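Local coordinates for protein quinone oxidoreductase (Thermus thermophilus, PDB 1IZ0) that binds NADPH and probably uses it to reduce quinones, as a member of the medium-chain dehydrogenase/reductase family, at residues G47-R52 with G241-P246; L116-A121 with L190-E195; K128-A133 with R152-A157. All coordinates share one frame; numbering follows the deposited sequence.

Contact 1: G47-R52 with G241-P246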
loop_
_atom_site.group_PDB
_atom_site.type_symbol
_atom_site.label_atom_id
_atom_site.label_comp_id
_atom_site.label_asym_id
_atom_site.label_seq_id
_atom_site.Cartn_x
_atom_site.Cartn_y
_atom_site.Cartn_z
ATOM N N GLY A 47 2.952 -2.851 18.407
ATOM C CA GLY A 47 3.135 -4.281 18.554
ATOM C C GLY A 47 1.860 -5.007 18.169
ATOM O O GLY A 47 1.588 -6.114 18.644
ATOM N N ALA A 48 1.078 -4.383 17.291
ATOM C CA ALA A 48 -0.188 -4.957 16.844
ATOM C C ALA A 48 -0.178 -5.392 15.380
ATOM O O ALA A 48 -1.236 -5.521 14.770
ATOM C CB ALA A 48 -1.309 -3.954 17.073
ATOM N N TYR A 49 1.003 -5.626 14.814
ATOM C CA TYR A 49 1.090 -6.035 13.415
ATOM C C TYR A 49 1.474 -7.509 13.245
ATOM O O TYR A 49 1.980 -8.141 14.172
ATOM C CB TYR A 49 2.100 -5.149 12.678
ATOM C CG TYR A 49 2.063 -5.291 11.172
ATOM C CD1 TYR A 49 3.221 -5.585 10.451
ATOM C CD2 TYR A 49 0.866 -5.137 10.462
ATOM C CE1 TYR A 49 3.191 -5.726 9.063
ATOM C CE2 TYR A 49 0.828 -5.277 9.068
ATOM C CZ TYR A 49 1.995 -5.572 8.380
ATOM O OH TYR A 49 1.972 -5.720 7.012
ATOM N N LEU A 50 1.227 -8.053 12.057
ATOM C CA LEU A 50 1.559 -9.445 11.775
ATOM C C LEU A 50 3.019 -9.727 12.124
ATOM O O LEU A 50 3.319 -10.749 12.739
ATOM C CB LEU A 50 1.291 -9.776 10.302
ATOM C CG LEU A 50 -0.175 -9.765 9.847
ATOM C CD1 LEU A 50 -0.976 -10.730 10.709
ATOM C CD2 LEU A 50 -0.750 -8.364 9.952
ATOM N N THR A 51 3.922 -8.830 11.727
ATOM C CA THR A 51 5.341 -8.989 12.054
ATOM C C THR A 51 5.558 -8.244 13.367
ATOM O O THR A 51 5.091 -7.117 13.535
ATOM C CB THR A 51 6.289 -8.357 10.993
ATOM O OG1 THR A 51 6.084 -6.942 10.953
ATOM C CG2 THR A 51 6.038 -8.932 9.618
ATOM N N ARG A 52 6.256 -8.873 14.302
ATOM C CA ARG A 52 6.508 -8.246 15.588
ATOM C C ARG A 52 7.980 -7.895 15.731
ATOM O O ARG A 52 8.807 -8.759 16.015
ATOM C CB ARG A 52 6.075 -9.176 16.719
ATOM N N GLY A 241 -7.309 -14.238 2.222
ATOM C CA GLY A 241 -6.584 -13.420 3.174
ATOM C C GLY A 241 -5.344 -12.977 2.439
ATOM O O GLY A 241 -4.784 -13.744 1.651
ATOM N N PHE A 242 -4.903 -11.753 2.683
ATOM C CA PHE A 242 -3.731 -11.251 1.983
ATOM C C PHE A 242 -2.739 -10.525 2.882
ATOM O O PHE A 242 -3.120 -9.710 3.713
ATOM C CB PHE A 242 -4.186 -10.322 0.846
ATOM C CG PHE A 242 -3.060 -9.773 0.017
ATOM C CD1 PHE A 242 -2.293 -8.712 0.480
ATOM C CD2 PHE A 242 -2.737 -10.354 -1.204
ATOM C CE1 PHE A 242 -1.216 -8.240 -0.261
ATOM C CE2 PHE A 242 -1.661 -9.894 -1.953
ATOM C CZ PHE A 242 -0.898 -8.837 -1.482
ATOM N N TRP A 243 -1.462 -10.838 2.705
ATOM C CA TRP A 243 -0.388 -10.191 3.455
ATOM C C TRP A 243 0.829 -10.149 2.535
ATOM O O TRP A 243 1.387 -11.184 2.170
ATOM C CB TRP A 243 -0.074 -10.954 4.745
ATOM C CG TRP A 243 0.934 -10.235 5.587
ATOM C CD1 TRP A 243 1.137 -8.885 5.641
ATOM C CD2 TRP A 243 1.878 -10.820 6.496
ATOM N NE1 TRP A 243 2.150 -8.592 6.520
ATOM C CE2 TRP A 243 2.623 -9.761 7.060
ATOM C CE3 TRP A 243 2.169 -12.136 6.884
ATOM C CZ2 TRP A 243 3.643 -9.974 7.993
ATOM C CZ3 TRP A 243 3.188 -12.351 7.814
ATOM C CH2 TRP A 243 3.913 -11.270 8.358
ATOM N N LEU A 244 1.226 -8.936 2.160
ATOM C CA LEU A 244 2.339 -8.702 1.239
ATOM C C LEU A 244 3.711 -9.284 1.608
ATOM O O LEU A 244 4.345 -9.961 0.793
ATOM C CB LEU A 244 2.460 -7.188 0.999
ATOM C CG LEU A 244 3.251 -6.551 -0.153
ATOM C CD1 LEU A 244 4.673 -6.324 0.277
ATOM C CD2 LEU A 244 3.178 -7.411 -1.405
ATOM N N THR A 245 4.155 -9.027 2.833
ATOM C CA THR A 245 5.466 -9.468 3.299
ATOM C C THR A 245 5.936 -10.853 2.849
ATOM O O THR A 245 6.941 -10.962 2.147
ATOM C CB THR A 245 5.555 -9.354 4.837
ATOM O OG1 THR A 245 5.347 -7.984 5.216
ATOM C CG2 THR A 245 6.920 -9.804 5.339
ATOM N N PRO A 246 5.222 -11.925 3.233
ATOM C CA PRO A 246 5.651 -13.266 2.816
ATOM C C PRO A 246 5.800 -13.416 1.304
ATOM O O PRO A 246 6.670 -14.144 0.829
ATOM C CB PRO A 246 4.549 -14.176 3.359
ATOM C CG PRO A 246 4.006 -13.408 4.520
ATOM C CD PRO A 246 3.974 -11.994 4.012
#

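Contact 2: L116-A121 with L190-E195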
loop_
_atom_site.group_PDB
_atom_site.type_symbol
_atom_site.label_atom_id
_atom_site.label_comp_id
_atom_site.label_asym_id
_atom_site.label_seq_id
_atom_site.Cartn_x
_atom_site.Cartn_y
_atom_site.Cartn_z
ATOM N N LEU A 116 -0.775 -7.720 -6.724
ATOM C CA LEU A 116 -0.727 -9.091 -6.223
ATOM C C LEU A 116 -2.069 -9.533 -5.646
ATOM O O LEU A 116 -2.407 -10.720 -5.670
ATOM C CB LEU A 116 0.385 -9.241 -5.180
ATOM C CG LEU A 116 1.796 -9.188 -5.783
ATOM C CD1 LEU A 116 2.844 -9.074 -4.688
ATOM C CD2 LEU A 116 2.028 -10.436 -6.631
ATOM N N ALA A 117 -2.836 -8.582 -5.130
ATOM C CA ALA A 117 -4.141 -8.910 -4.571
ATOM C C ALA A 117 -5.084 -9.276 -5.721
ATOM O O ALA A 117 -5.776 -10.295 -5.672
ATOM C CB ALA A 117 -4.695 -7.720 -3.784
ATOM N N LEU A 118 -5.102 -8.448 -6.761
ATOM C CA LEU A 118 -5.963 -8.710 -7.907
ATOM C C LEU A 118 -5.471 -9.940 -8.664
ATOM O O LEU A 118 -6.270 -10.795 -9.083
ATOM C CB LEU A 118 -6.003 -7.481 -8.827
ATOM C CG LEU A 118 -6.742 -6.263 -8.246
ATOM C CD1 LEU A 118 -6.295 -4.986 -8.946
ATOM C CD2 LEU A 118 -8.252 -6.464 -8.382
ATOM N N LYS A 119 -4.155 -10.043 -8.831
ATOM C CA LYS A 119 -3.586 -11.180 -9.541
ATOM C C LYS A 119 -3.975 -12.475 -8.831
ATOM O O LYS A 119 -4.319 -13.458 -9.479
ATOM C CB LYS A 119 -2.064 -11.055 -9.619
ATOM N N ARG A 120 -3.941 -12.477 -7.502
ATOM C CA ARG A 120 -4.304 -13.690 -6.776
ATOM C C ARG A 120 -5.792 -14.017 -6.857
ATOM O O ARG A 120 -6.173 -15.187 -6.800
ATOM C CB ARG A 120 -3.904 -13.617 -5.303
ATOM C CG ARG A 120 -4.075 -14.986 -4.629
ATOM C CD ARG A 120 -3.926 -14.936 -3.135
ATOM N NE ARG A 120 -2.605 -14.467 -2.748
ATOM C CZ ARG A 120 -2.287 -14.104 -1.512
ATOM N NH1 ARG A 120 -3.202 -14.160 -0.552
ATOM N NH2 ARG A 120 -1.064 -13.670 -1.243
ATOM N N ALA A 121 -6.636 -12.996 -6.961
ATOM C CA ALA A 121 -8.074 -13.230 -7.074
ATOM C C ALA A 121 -8.417 -13.494 -8.544
ATOM O O ALA A 121 -9.585 -13.506 -8.933
ATOM C CB ALA A 121 -8.848 -12.027 -6.555
ATOM N N LEU A 190 -20.787 -7.432 -7.721
ATOM C CA LEU A 190 -19.374 -7.334 -8.033
ATOM C C LEU A 190 -18.692 -8.691 -8.150
ATOM O O LEU A 190 -19.116 -9.674 -7.534
ATOM C CB LEU A 190 -18.677 -6.497 -6.961
ATOM C CG LEU A 190 -19.332 -5.132 -6.746
ATOM C CD1 LEU A 190 -18.751 -4.475 -5.519
ATOM C CD2 LEU A 190 -19.124 -4.265 -7.984
ATOM N N ASP A 191 -17.639 -8.725 -8.959
ATOM C CA ASP A 191 -16.844 -9.926 -9.171
ATOM C C ASP A 191 -15.756 -9.975 -8.099
ATOM O O ASP A 191 -15.398 -11.045 -7.609
ATOM C CB ASP A 191 -16.183 -9.892 -10.560
ATOM C CG ASP A 191 -17.195 -9.973 -11.692
ATOM O OD1 ASP A 191 -17.961 -10.957 -11.720
ATOM O OD2 ASP A 191 -17.229 -9.060 -12.554
ATOM N N LEU A 192 -15.242 -8.801 -7.741
ATOM C CA LEU A 192 -14.184 -8.681 -6.746
ATOM C C LEU A 192 -14.376 -7.518 -5.777
ATOM O O LEU A 192 -14.958 -6.485 -6.112
ATOM C CB LEU A 192 -12.821 -8.485 -7.425
ATOM C CG LEU A 192 -12.197 -9.555 -8.318
ATOM C CD1 LEU A 192 -12.750 -9.451 -9.717
ATOM C CD2 LEU A 192 -10.695 -9.345 -8.364
ATOM N N VAL A 193 -13.859 -7.697 -4.571
ATOM C CA VAL A 193 -13.906 -6.666 -3.554
ATOM C C VAL A 193 -12.548 -6.657 -2.855
ATOM O O VAL A 193 -12.062 -7.708 -2.432
ATOM C CB VAL A 193 -14.999 -6.940 -2.497
ATOM C CG1 VAL A 193 -14.875 -5.929 -1.357
ATOM C CG2 VAL A 193 -16.387 -6.849 -3.134
ATOM N N LEU A 194 -11.920 -5.486 -2.781
ATOM C CA LEU A 194 -10.638 -5.350 -2.095
ATOM C C LEU A 194 -11.025 -4.753 -0.758
ATOM O O LEU A 194 -11.286 -3.558 -0.653
ATOM C CB LEU A 194 -9.694 -4.410 -2.855
ATOM C CG LEU A 194 -9.232 -4.884 -4.240
ATOM C CD1 LEU A 194 -8.247 -3.874 -4.837
ATOM C CD2 LEU A 194 -8.574 -6.249 -4.131
ATOM N N GLU A 195 -11.090 -5.613 0.255
ATOM C CA GLU A 195 -11.491 -5.235 1.606
ATOM C C GLU A 195 -10.404 -4.683 2.512
ATOM O O GLU A 195 -9.475 -5.407 2.868
ATOM C CB GLU A 195 -12.100 -6.448 2.302
ATOM C CG GLU A 195 -13.605 -6.462 2.352
ATOM C CD GLU A 195 -14.149 -5.372 3.237
ATOM O OE1 GLU A 195 -13.678 -5.253 4.387
ATOM O OE2 GLU A 195 -15.048 -4.640 2.785
#

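Contact 3: K128-A133 with R152-A157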
loop_
_atom_site.group_PDB
_atom_site.type_symbol
_atom_site.label_atom_id
_atom_site.label_comp_id
_atom_site.label_asym_id
_atom_site.label_seq_id
_atom_site.Cartn_x
_atom_site.Cartn_y
_atom_site.Cartn_z
ATOM N N LYS A 128 -15.870 -6.645 -12.569
ATOM C CA LYS A 128 -16.266 -5.543 -11.695
ATOM C C LYS A 128 -15.589 -5.627 -10.326
ATOM O O LYS A 128 -15.729 -6.625 -9.615
ATOM C CB LYS A 128 -17.786 -5.561 -11.531
ATOM C CG LYS A 128 -18.537 -5.390 -12.851
ATOM C CD LYS A 128 -20.019 -5.754 -12.731
ATOM C CE LYS A 128 -20.250 -7.263 -12.844
ATOM N NZ LYS A 128 -21.675 -7.632 -12.551
ATOM N N VAL A 129 -14.873 -4.567 -9.946
ATOM C CA VAL A 129 -14.162 -4.564 -8.674
ATOM C C VAL A 129 -14.458 -3.353 -7.799
ATOM O O VAL A 129 -14.469 -2.212 -8.263
ATOM C CB VAL A 129 -12.629 -4.655 -8.903
ATOM C CG1 VAL A 129 -12.161 -3.488 -9.774
ATOM C CG2 VAL A 129 -11.896 -4.661 -7.575
ATOM N N LEU A 130 -14.702 -3.614 -6.524
ATOM C CA LEU A 130 -14.975 -2.548 -5.573
ATOM C C LEU A 130 -13.675 -2.204 -4.847
ATOM O O LEU A 130 -13.001 -3.089 -4.314
ATOM C CB LEU A 130 -16.043 -3.007 -4.575
ATOM C CG LEU A 130 -16.474 -2.126 -3.394
ATOM C CD1 LEU A 130 -15.478 -2.267 -2.277
ATOM C CD2 LEU A 130 -16.617 -0.672 -3.827
ATOM N N VAL A 131 -13.312 -0.926 -4.856
ATOM C CA VAL A 131 -12.110 -0.463 -4.169
ATOM C C VAL A 131 -12.554 0.472 -3.048
ATOM O O VAL A 131 -13.236 1.467 -3.302
ATOM C CB VAL A 131 -11.167 0.314 -5.113
ATOM C CG1 VAL A 131 -9.975 0.869 -4.323
ATOM C CG2 VAL A 131 -10.684 -0.602 -6.227
ATOM N N GLN A 132 -12.173 0.153 -1.814
ATOM C CA GLN A 132 -12.563 0.975 -0.676
ATOM C C GLN A 132 -11.475 1.984 -0.341
ATOM O O GLN A 132 -10.377 1.921 -0.901
ATOM C CB GLN A 132 -12.855 0.083 0.531
ATOM C CG GLN A 132 -13.939 -0.949 0.274
ATOM C CD GLN A 132 -14.144 -1.871 1.455
ATOM O OE1 GLN A 132 -13.191 -2.221 2.152
ATOM N NE2 GLN A 132 -15.386 -2.281 1.683
ATOM N N ALA A 133 -11.777 2.913 0.566
ATOM C CA ALA A 133 -10.812 3.942 0.943
ATOM C C ALA A 133 -10.102 4.338 -0.348
ATOM O O ALA A 133 -8.876 4.498 -0.385
ATOM C CB ALA A 133 -9.809 3.377 1.960
ATOM N N ARG A 152 -13.363 -3.031 -14.405
ATOM C CA ARG A 152 -14.368 -1.991 -14.219
ATOM C C ARG A 152 -14.319 -1.687 -12.728
ATOM O O ARG A 152 -14.582 -2.568 -11.908
ATOM C CB ARG A 152 -15.752 -2.513 -14.612
ATOM C CG ARG A 152 -15.937 -2.723 -16.112
ATOM C CD ARG A 152 -17.326 -3.272 -16.418
ATOM N NE ARG A 152 -18.389 -2.418 -15.883
ATOM C CZ ARG A 152 -19.629 -2.837 -15.649
ATOM N NH1 ARG A 152 -19.956 -4.102 -15.906
ATOM N NH2 ARG A 152 -20.536 -2.002 -15.153
ATOM N N VAL A 153 -13.989 -0.447 -12.380
ATOM C CA VAL A 153 -13.838 -0.059 -10.978
ATOM C C VAL A 153 -14.950 0.761 -10.342
ATOM O O VAL A 153 -15.392 1.770 -10.894
ATOM C CB VAL A 153 -12.520 0.736 -10.782
ATOM C CG1 VAL A 153 -12.326 1.089 -9.310
ATOM C CG2 VAL A 153 -11.343 -0.068 -11.323
ATOM N N LEU A 154 -15.371 0.328 -9.158
ATOM C CA LEU A 154 -16.399 1.024 -8.382
ATOM C C LEU A 154 -15.619 1.479 -7.160
ATOM O O LEU A 154 -15.218 0.650 -6.344
ATOM C CB LEU A 154 -17.503 0.057 -7.939
ATOM C CG LEU A 154 -18.927 0.527 -7.622
ATOM C CD1 LEU A 154 -19.516 -0.434 -6.584
ATOM C CD2 LEU A 154 -18.967 1.950 -7.094
ATOM N N ALA A 155 -15.388 2.782 -7.042
ATOM C CA ALA A 155 -14.626 3.317 -5.917
ATOM C C ALA A 155 -15.552 3.786 -4.817
ATOM O O ALA A 155 -16.634 4.303 -5.083
ATOM C CB ALA A 155 -13.741 4.482 -6.383
ATOM N N ALA A 156 -15.125 3.605 -3.575
ATOM C CA ALA A 156 -15.931 4.039 -2.448
ATOM C C ALA A 156 -15.047 4.735 -1.423
ATOM O O ALA A 156 -13.873 4.401 -1.279
ATOM C CB ALA A 156 -16.631 2.847 -1.823
ATOM N N ALA A 157 -15.612 5.726 -0.741
ATOM C CA ALA A 157 -14.904 6.472 0.295
ATOM C C ALA A 157 -15.936 6.944 1.318
ATOM O O ALA A 157 -17.140 6.771 1.116
ATOM C CB ALA A 157 -14.164 7.664 -0.311
#

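Contact 1: G47-R52 with G241-P246
Tyr49, Leu50 and Thr51 converge on the indole of Trp243, Leu50 over a face and the other two at its edge. Tyr49 comes first. Its CG lies anti to the backbone N (chi1 -168°), and the ring beyond it carries the hydroxyl to the edge of the pyrrole ring. There Trp243 NE1 donates a hydrogen bond to Tyr49 OH over 2.9 Å; the bond is bent, 145° at the hydrogen, but the oxygen stays close to the indole plane. The Tyr49 ring and the five-membered ring of Trp243 have nearly perpendicular planes (83°), their centroids 5.5 Å apart in an oblique pairing. Leu50 comes over a face: Leu50 CB lies 3.5 Å from the centroid of the six-membered ring of Trp243, a CH-pi contact, and Leu50 CG follows at 3.9 Å from Trp243 CE2. Thr51 turns its methyl CG2 to the rim of the benzene ring near CZ2 and CH2, where the modelled separation is doubtful. The indole face turned from Leu50 is lined within its own segment, by Thr245 CB and Pro246 CD. An alanine in place of Trp243 would probably leave the Tyr49 hydroxyl without this N-H donor and open a gap beside Leu50. The contact lies at the surface, beside Phe242 and Leu244, both of which bind NADPH in this protein. Tyr49 and Thr51 lean on helix 39-46 through Ala40, Leu43 and Met44, while Phe242 and Leu244 pack against helix 108-120; the indole joins the loop after helix 39-46 to the turn that leaves strand 238-241 for helix 244-247.

Contact 2: L116-A121 with L190-E195
Leu192 meets Leu118 and Ala121 through a single methyl, CD2, in a packing of helix against sheet that is apolar throughout. The chain turns a corner at Asp191, just before, and Leu192 is the first residue to direct its side chain at the helix. Its CG is anti to the carbonyl carbon (chi1 -64°), and the branch beyond it reaches the end of the helix: Leu192 CD2 lies 3.7 Å from the CB of Ala121, the residue just after it, and 3.8 Å from Leu118 CD2. The Leu118 and Leu192 side chains cross at a slant, methyl against methyl. Val193 points away from the helix. Leu194 returns to the helix side and offers its own methyl: Leu194 CD2 rests 4.2 Å from Ala117 CB and 4.3 Å from Leu118 CD2. Leu118 CD2 therefore touches both leucines of the strand, while the small side chains of Ala117 and Ala121, one helical turn apart, each receive one of them. All five of these residues are buried, and no hydrogen bond crosses between the segments. The axes of helix 116-120 and strand 192-195 approach to 10.0 Å, with their directions 145° apart, closer to antiparallel than to crossed. Helix 108-120 thus lies on one face of the parallel sheet of the Rossmann-type nucleotide-binding domain. Strand 190-195 is inside that sheet, between strands 128-131 and 212-216; Leu192 also touches Val129 of the first, and Ala117 reaches Val215 of the second, while helix 244-247 meets the helix through Leu116 and Arg120.

Contact 3: K128-A133 with R152-A157
The guanidinium of Arg152 has the aliphatic chain of Lys128 over one face, with Lys128 CG 3.5 Å above its plane and toward the rim; Arg152 NH1 is the atom nearest to CG and CD. The two long side chains run side by side in the same direction at the start of a parallel strand pair, the first beta-alpha-beta unit of a Rossmann-type fold, with helix 137-148 as its crossover. The like charges are near each other, Lys128 NZ 5.2 Å from Arg152 NH1, but each has partners of its own: Lys128 NZ hydrogen-bonds to the carbonyls of Trp187 and Gly189, while Arg152 forms a salt bridge from NH2 to Glu172 and a cation-pi contact with Trp187. Further on, Val129 and Val131 meet Val153 on the face turned to helix 137-148. Val129 CG1 lies 3.8 Å from Val153 CG2, and Val131 CG2 touches the other methyl, Val153 CG1. On the opposite face Leu130 has its CG anti to the backbone N (chi1 176°), and Leu130 CD2 meets Leu154 CD1 and Ala156 CB, each at 4.0 Å. Four backbone bonds hold the strands in register. Val129 N reaches Arg152 O, Leu154 N reaches Val129 O and Val131 N reaches Leu154 O, all nearly straight at the hydrogen. Beyond strand 128-131 the chain leaves the sheet, and Ala133 N hydrogen-bonds to the hydroxyl of Tyr177, an NADPH-binding residue. The last bond between the strands runs from Ala156 N to Val131 O, 2.9 Å long and bent to 147° at the hydrogen.

Along the chain the contacts are nested: contact 3 lies inside the loop closed by contact 2, and contact 2 inside that of contact 1. Contacts 2 and 3 have centres about 11 Å apart and share the parallel sheet, where strands 190-195 and 128-131 are neighbours; Gln132 and Glu195 probably hydrogen-bond across them. Contact 1 lies about 18 Å from contact 2, centre to centre, and meets it where Phe242 and Leu244 pack on helix 108-120. Its centre is about 24 Å from that of contact 3, with the nearest atoms about 12 Å apart. The series thus runs from the interior of the nucleotide-binding sheet, through its covering helix, to the surface loop beside NADPH-binding residues.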